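Local coordinates for protein DegT/DnrJ/EryC1/StrS aminotransferase (Brucella abortus 2308, PDB 4QGR) that binds pyridoxal 5'-phosphate and probably works as a transaminase of the DegT/DnrJ/EryC1/StrS family, at residues His189-Phe195 with Gly207-Thr212; Ala62-Asp68 with Ile241-Leu245. The contacts are given in a common frame with arbitrary orientation. Residue numbers count along the deposited sequence, not the author numbering.

Contact 1: His189-Phe195 with Gly207-Thr212; sequences HVGATSF and GGAMFT. With PLP (pyridoxal-5'-phosphate), chain E.
F211 (chi1 m) lays its ring alongside the opposite strand, where CG2 of T193 meets the ring edge, 3.6 Å from CZ of F211. Strands 190-194 and 208-212 run antiparallel at 163°, their axes 4.5 Å apart, both extended. G191 pairs with F211 and T193 with A209 as hydrogen-bonded pairs; A192-M210 and S194-G208 are the non-hydrogen-bonded pairs. The bonds are G191 N to F211 O and F211 N to G191 O, both 2.8 Å, T193 N to A209 O at 2.8 Å and A209 N to T193 O at 3.1 Å. The ladder is prolonged by F195 N to G207 O (2.8 Å) and closed at its other end by T212 OG1 donating to H189 O (2.8 Å).

T193, A209 and F211 share one face, where F195 (chi1 m) brings CE2 to 3.8 Å from CB of A209; helix 42-55 packs on the two phenylalanines. A192, S194 and M210 point to the other face, and M210 reaches helix 68-76. At that face's cofactor end, S194 (chi1 t) gives its OG to O1P of PLP at 2.6 Å; K199, the predicted attachment lysine, hydrogen-bonds PLP through NZ but is not covalently joined here. Strand 208-212 runs antiparallel to both neighbours in a mostly parallel sheet, which, with the cofactor phosphate held at the end of strand 190-194, is the large-domain arrangement of fold-type I PLP enzymes.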
# COMPACT_ATOMS: atom_id res chain seq x y z
N HIS A 189 3.84 -9.03 -20.83
CA HIS A 189 5.17 -8.50 -20.49
C HIS A 189 5.47 -8.65 -18.99
O HIS A 189 6.63 -8.78 -18.56
CB HIS A 189 5.26 -7.02 -20.91
CG HIS A 189 5.25 -6.80 -22.40
ND1 HIS A 189 4.09 -6.62 -23.13
CD2 HIS A 189 6.28 -6.71 -23.29
CE1 HIS A 189 4.39 -6.48 -24.41
NE2 HIS A 189 5.72 -6.51 -24.54
N VAL A 190 4.40 -8.64 -18.20
CA VAL A 190 4.47 -8.64 -16.76
C VAL A 190 3.11 -9.13 -16.24
O VAL A 190 2.06 -8.85 -16.84
CB VAL A 190 4.80 -7.21 -16.22
CG1 VAL A 190 3.69 -6.25 -16.57
CG2 VAL A 190 5.11 -7.15 -14.75
N GLY A 191 3.17 -9.89 -15.15
CA GLY A 191 1.98 -10.35 -14.48
C GLY A 191 1.87 -9.69 -13.13
O GLY A 191 2.86 -9.29 -12.54
N ALA A 192 0.63 -9.62 -12.65
CA ALA A 192 0.30 -9.02 -11.37
C ALA A 192 -0.63 -9.94 -10.58
O ALA A 192 -1.55 -10.54 -11.15
CB ALA A 192 -0.41 -7.69 -11.60
N THR A 193 -0.45 -10.00 -9.26
CA THR A 193 -1.43 -10.69 -8.43
C THR A 193 -1.61 -10.03 -7.06
O THR A 193 -0.88 -9.12 -6.66
CB THR A 193 -1.11 -12.19 -8.26
OG1 THR A 193 -2.26 -12.92 -7.80
CG2 THR A 193 -0.00 -12.39 -7.28
N SER A 194 -2.64 -10.55 -6.39
CA SER A 194 -3.07 -10.16 -5.08
C SER A 194 -2.95 -11.35 -4.16
O SER A 194 -3.30 -12.46 -4.56
CB SER A 194 -4.57 -9.79 -5.15
OG SER A 194 -5.03 -9.55 -3.81
N PHE A 195 -2.62 -11.06 -2.88
CA PHE A 195 -2.60 -12.04 -1.81
C PHE A 195 -3.63 -11.66 -0.78
O PHE A 195 -3.56 -12.02 0.39
CB PHE A 195 -1.18 -12.18 -1.21
CG PHE A 195 -0.13 -12.60 -2.21
CD1 PHE A 195 -0.32 -13.67 -3.06
CD2 PHE A 195 1.06 -11.91 -2.31
CE1 PHE A 195 0.64 -14.04 -3.99
CE2 PHE A 195 2.04 -12.29 -3.22
CZ PHE A 195 1.84 -13.34 -4.06
N GLY A 207 -1.42 -8.01 0.49
CA GLY A 207 -0.13 -8.33 -0.14
C GLY A 207 -0.36 -8.49 -1.62
O GLY A 207 -1.48 -8.69 -2.06
N GLY A 208 0.73 -8.51 -2.37
CA GLY A 208 0.68 -8.65 -3.82
C GLY A 208 2.03 -9.02 -4.40
O GLY A 208 3.01 -9.10 -3.68
N ALA A 209 2.07 -9.27 -5.71
CA ALA A 209 3.36 -9.43 -6.36
C ALA A 209 3.25 -9.15 -7.85
O ALA A 209 2.14 -9.19 -8.45
CB ALA A 209 3.88 -10.84 -6.16
N MET A 210 4.41 -9.01 -8.45
CA MET A 210 4.55 -8.82 -9.92
C MET A 210 5.53 -9.85 -10.41
O MET A 210 6.42 -10.27 -9.67
CB MET A 210 5.03 -7.42 -10.27
CG MET A 210 4.09 -6.34 -9.71
SD MET A 210 4.73 -4.67 -9.81
CE MET A 210 6.03 -4.79 -8.59
N PHE A 211 5.37 -10.22 -11.68
CA PHE A 211 6.10 -11.31 -12.30
C PHE A 211 6.62 -10.89 -13.67
O PHE A 211 5.90 -10.26 -14.46
CB PHE A 211 5.18 -12.52 -12.47
CG PHE A 211 4.37 -12.86 -11.25
CD1 PHE A 211 5.01 -13.37 -10.12
CD2 PHE A 211 3.01 -12.68 -11.21
CE1 PHE A 211 4.30 -13.72 -8.99
CE2 PHE A 211 2.30 -12.98 -10.05
CZ PHE A 211 2.93 -13.52 -8.95
N THR A 212 7.87 -11.22 -13.99
CA THR A 212 8.35 -10.96 -15.33
C THR A 212 9.63 -11.75 -15.59
O THR A 212 10.36 -12.10 -14.67
CB THR A 212 8.60 -9.47 -15.59
OG1 THR A 212 8.87 -9.25 -16.98
CG2 THR A 212 9.73 -8.91 -14.73
N1 PLP E . -7.54 -7.34 -9.88
C2 PLP E . -8.53 -8.24 -9.71
C2A PLP E . -9.10 -9.01 -10.87
C3 PLP E . -8.99 -8.52 -8.33
O3 PLP E . -9.93 -9.44 -8.15
C4 PLP E . -8.45 -7.69 -7.22
C4A PLP E . -8.71 -7.83 -5.77
O4A PLP E . -8.84 -8.92 -5.24
C5 PLP E . -7.38 -6.74 -7.56
C6 PLP E . -6.99 -6.62 -8.89
C5A PLP E . -6.75 -5.87 -6.49
O4P PLP E . -5.99 -6.64 -5.55
P PLP E . -5.86 -6.17 -4.02
O1P PLP E . -4.72 -6.97 -3.40
O2P PLP E . -5.67 -4.67 -4.01
O3P PLP E . -7.22 -6.61 -3.45

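Contact 2: Ala62-Asp68 with Ile241-Leu245; sequences ACANGTD and INSRL. With PLP (pyridoxal-5'-phosphate), chain E; PLP (pyridoxal-5'-phosphate), chain G; ACT (acetate ion), chain D.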
# COMPACT_ATOMS: atom_id res chain seq x y z
N ALA A 62 7.75 -9.00 -5.01
CA ALA A 62 6.66 -8.91 -4.01
C ALA A 62 6.34 -7.45 -3.74
O ALA A 62 7.22 -6.61 -3.83
CB ALA A 62 7.04 -9.66 -2.73
N CYS A 63 5.07 -7.13 -3.44
CA CYS A 63 4.68 -5.75 -3.13
C CYS A 63 3.49 -5.76 -2.18
O CYS A 63 3.12 -6.82 -1.64
CB CYS A 63 4.37 -4.99 -4.43
SG CYS A 63 3.15 -5.74 -5.54
N ALA A 64 2.84 -4.61 -2.00
CA ALA A 64 1.92 -4.46 -0.91
C ALA A 64 0.52 -4.96 -1.14
O ALA A 64 -0.17 -5.28 -0.16
CB ALA A 64 1.84 -3.00 -0.47
N ASN A 65 0.08 -4.97 -2.39
CA ASN A 65 -1.23 -5.43 -2.75
C ASN A 65 -1.35 -5.51 -4.27
O ASN A 65 -0.44 -5.09 -5.01
CB ASN A 65 -2.35 -4.53 -2.14
CG ASN A 65 -2.34 -3.14 -2.73
OD1 ASN A 65 -2.56 -2.95 -3.92
ND2 ASN A 65 -2.02 -2.16 -1.91
N GLY A 66 -2.44 -6.11 -4.72
CA GLY A 66 -2.65 -6.39 -6.15
C GLY A 66 -3.05 -5.20 -6.98
O GLY A 66 -3.08 -5.29 -8.22
N THR A 67 -3.40 -4.10 -6.32
CA THR A 67 -3.74 -2.86 -7.02
C THR A 67 -2.42 -2.16 -7.36
O THR A 67 -2.15 -1.81 -8.55
CB THR A 67 -4.64 -1.97 -6.14
OG1 THR A 67 -5.84 -2.67 -5.82
CG2 THR A 67 -4.96 -0.67 -6.86
N ASP A 68 -1.58 -1.99 -6.34
CA ASP A 68 -0.21 -1.53 -6.56
C ASP A 68 0.50 -2.31 -7.67
O ASP A 68 1.30 -1.73 -8.46
CB ASP A 68 0.66 -1.67 -5.28
CG ASP A 68 0.24 -0.78 -4.10
OD1 ASP A 68 -0.83 -0.07 -4.08
OD2 ASP A 68 0.97 -0.85 -3.09
N ILE A 241 6.54 4.74 -5.18
CA ILE A 241 5.58 4.59 -4.10
C ILE A 241 6.22 3.78 -2.97
O ILE A 241 7.42 3.43 -3.03
CB ILE A 241 4.29 3.95 -4.61
CG1 ILE A 241 4.55 2.56 -5.22
CG2 ILE A 241 3.57 4.83 -5.63
CD1 ILE A 241 3.27 1.82 -5.51
N ASN A 242 5.43 3.48 -1.93
CA ASN A 242 5.87 2.53 -0.92
C ASN A 242 5.02 1.30 -1.07
O ASN A 242 3.87 1.32 -0.64
CB ASN A 242 5.67 3.09 0.49
CG ASN A 242 6.07 2.10 1.58
OD1 ASN A 242 6.48 0.97 1.31
ND2 ASN A 242 5.93 2.52 2.82
N SER A 243 5.57 0.23 -1.62
CA SER A 243 4.76 -0.98 -1.84
C SER A 243 5.54 -2.26 -1.61
O SER A 243 6.05 -2.86 -2.56
CB SER A 243 4.16 -0.96 -3.23
OG SER A 243 3.26 -2.02 -3.41
N ARG A 244 5.60 -2.67 -0.35
CA ARG A 244 6.37 -3.85 0.09
C ARG A 244 5.43 -4.90 0.65
O ARG A 244 4.42 -4.59 1.30
CB ARG A 244 7.40 -3.44 1.14
CG ARG A 244 8.46 -2.48 0.61
CD ARG A 244 9.45 -2.02 1.68
NE ARG A 244 8.84 -1.10 2.63
CZ ARG A 244 9.42 -0.02 3.13
NH1 ARG A 244 10.65 0.34 2.77
NH2 ARG A 244 8.78 0.68 4.03
N LEU A 245 5.78 -6.16 0.41
CA LEU A 245 5.16 -7.28 1.15
C LEU A 245 5.84 -7.43 2.50
O LEU A 245 7.08 -7.60 2.56
CB LEU A 245 5.33 -8.56 0.37
CG LEU A 245 4.72 -9.86 0.93
CD1 LEU A 245 3.25 -9.77 0.87
CD2 LEU A 245 5.21 -11.08 0.14
N1 PLP E . -7.54 -7.34 -9.88
C2 PLP E . -8.53 -8.24 -9.71
C2A PLP E . -9.10 -9.01 -10.87
C3 PLP E . -8.99 -8.52 -8.33
O3 PLP E . -9.93 -9.44 -8.15
C4 PLP E . -8.45 -7.69 -7.22
C4A PLP E . -8.71 -7.83 -5.77
O4A PLP E . -8.84 -8.92 -5.24
C5 PLP E . -7.38 -6.74 -7.56
C6 PLP E . -6.99 -6.62 -8.89
C5A PLP E . -6.75 -5.87 -6.49
O4P PLP E . -5.99 -6.64 -5.55
P PLP E . -5.86 -6.17 -4.02
O1P PLP E . -4.72 -6.97 -3.40
O2P PLP E . -5.67 -4.67 -4.01
O3P PLP E . -7.22 -6.61 -3.45
N1 PLP G . 7.30 11.42 5.87
C2 PLP G . 8.43 11.35 6.62
C2A PLP G . 8.98 12.59 7.28
C3 PLP G . 9.09 10.04 6.85
O3 PLP G . 10.19 9.93 7.62
C4 PLP G . 8.53 8.85 6.17
C4A PLP G . 9.07 7.49 6.35
O4A PLP G . 9.83 7.29 7.25
C5 PLP G . 7.31 9.04 5.38
C6 PLP G . 6.78 10.34 5.26
C5A PLP G . 6.72 7.83 4.66
O4P PLP G . 6.20 6.88 5.60
P PLP G . 6.20 5.33 5.22
O1P PLP G . 5.24 4.72 6.23
O2P PLP G . 5.79 5.13 3.76
O3P PLP G . 7.66 4.92 5.47
C ACT D . 10.67 3.64 4.68
O ACT D . 11.47 2.94 4.00
OXT ACT D . 9.44 3.61 4.50
CH3 ACT D . 11.19 4.55 5.76
O HOH W 1 8.30 -6.31 -1.10
O HOH W 2 1.40 1.71 -1.82
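The contact is built round S243, L245 and C63, with S243 as the polar link. Its OG accepts from A64 N at 3.0 Å and donates to OD2 of D68 at 2.6 Å, so one hydroxyl ties strand end to helix start. The C63 backbone packs on the loop, CA of C63 making a CA-H...O contact to O of S243 (3.2 Å) and CB of C63 lying 3.3 Å from OG of S243; its CA-to-CB bond points away, and the side chain touches A69 and M72. L245 brings CD2 to 3.7 Å from CB of A62, while a water bridges A62 O and L245 N.

Both segments serve PLP: G66 N (2.8 Å to O1P) and T67 OG1 (2.7 Å to O2P) hold one phosphate, N242 ND2 (2.8 Å to O2P) that of the second subunit's PLP. R244 salt-bridges D206 of that subunit. Strand 59-63 and helix 68-76, whose M72 also touches I241 and S243, are thus joined to the loop before helix 247-278, on which L245 rests.

Overall arrangement
Both contacts are buried, and they meet on one sheet: strand 208-212 of contact 1 lies between strand 190-194 and strand 59-63 of contact 2, with C63 N 2.9 Å from G208 O, probably hydrogen-bonded. Contact 1 lies deeper, its centre about 9 Å from the centre of the chain, against about 15 Å for contact 2, and is regular backbone pairing between strands close in sequence. Contact 2 brings together segments 173 residues apart, with side-chain and water bonds instead of a strand ladder, and faces the second subunit. The two converge on one PLP phosphate, S194 from one, G66 and T67 from the other, and N242 of the second subunit completes that site.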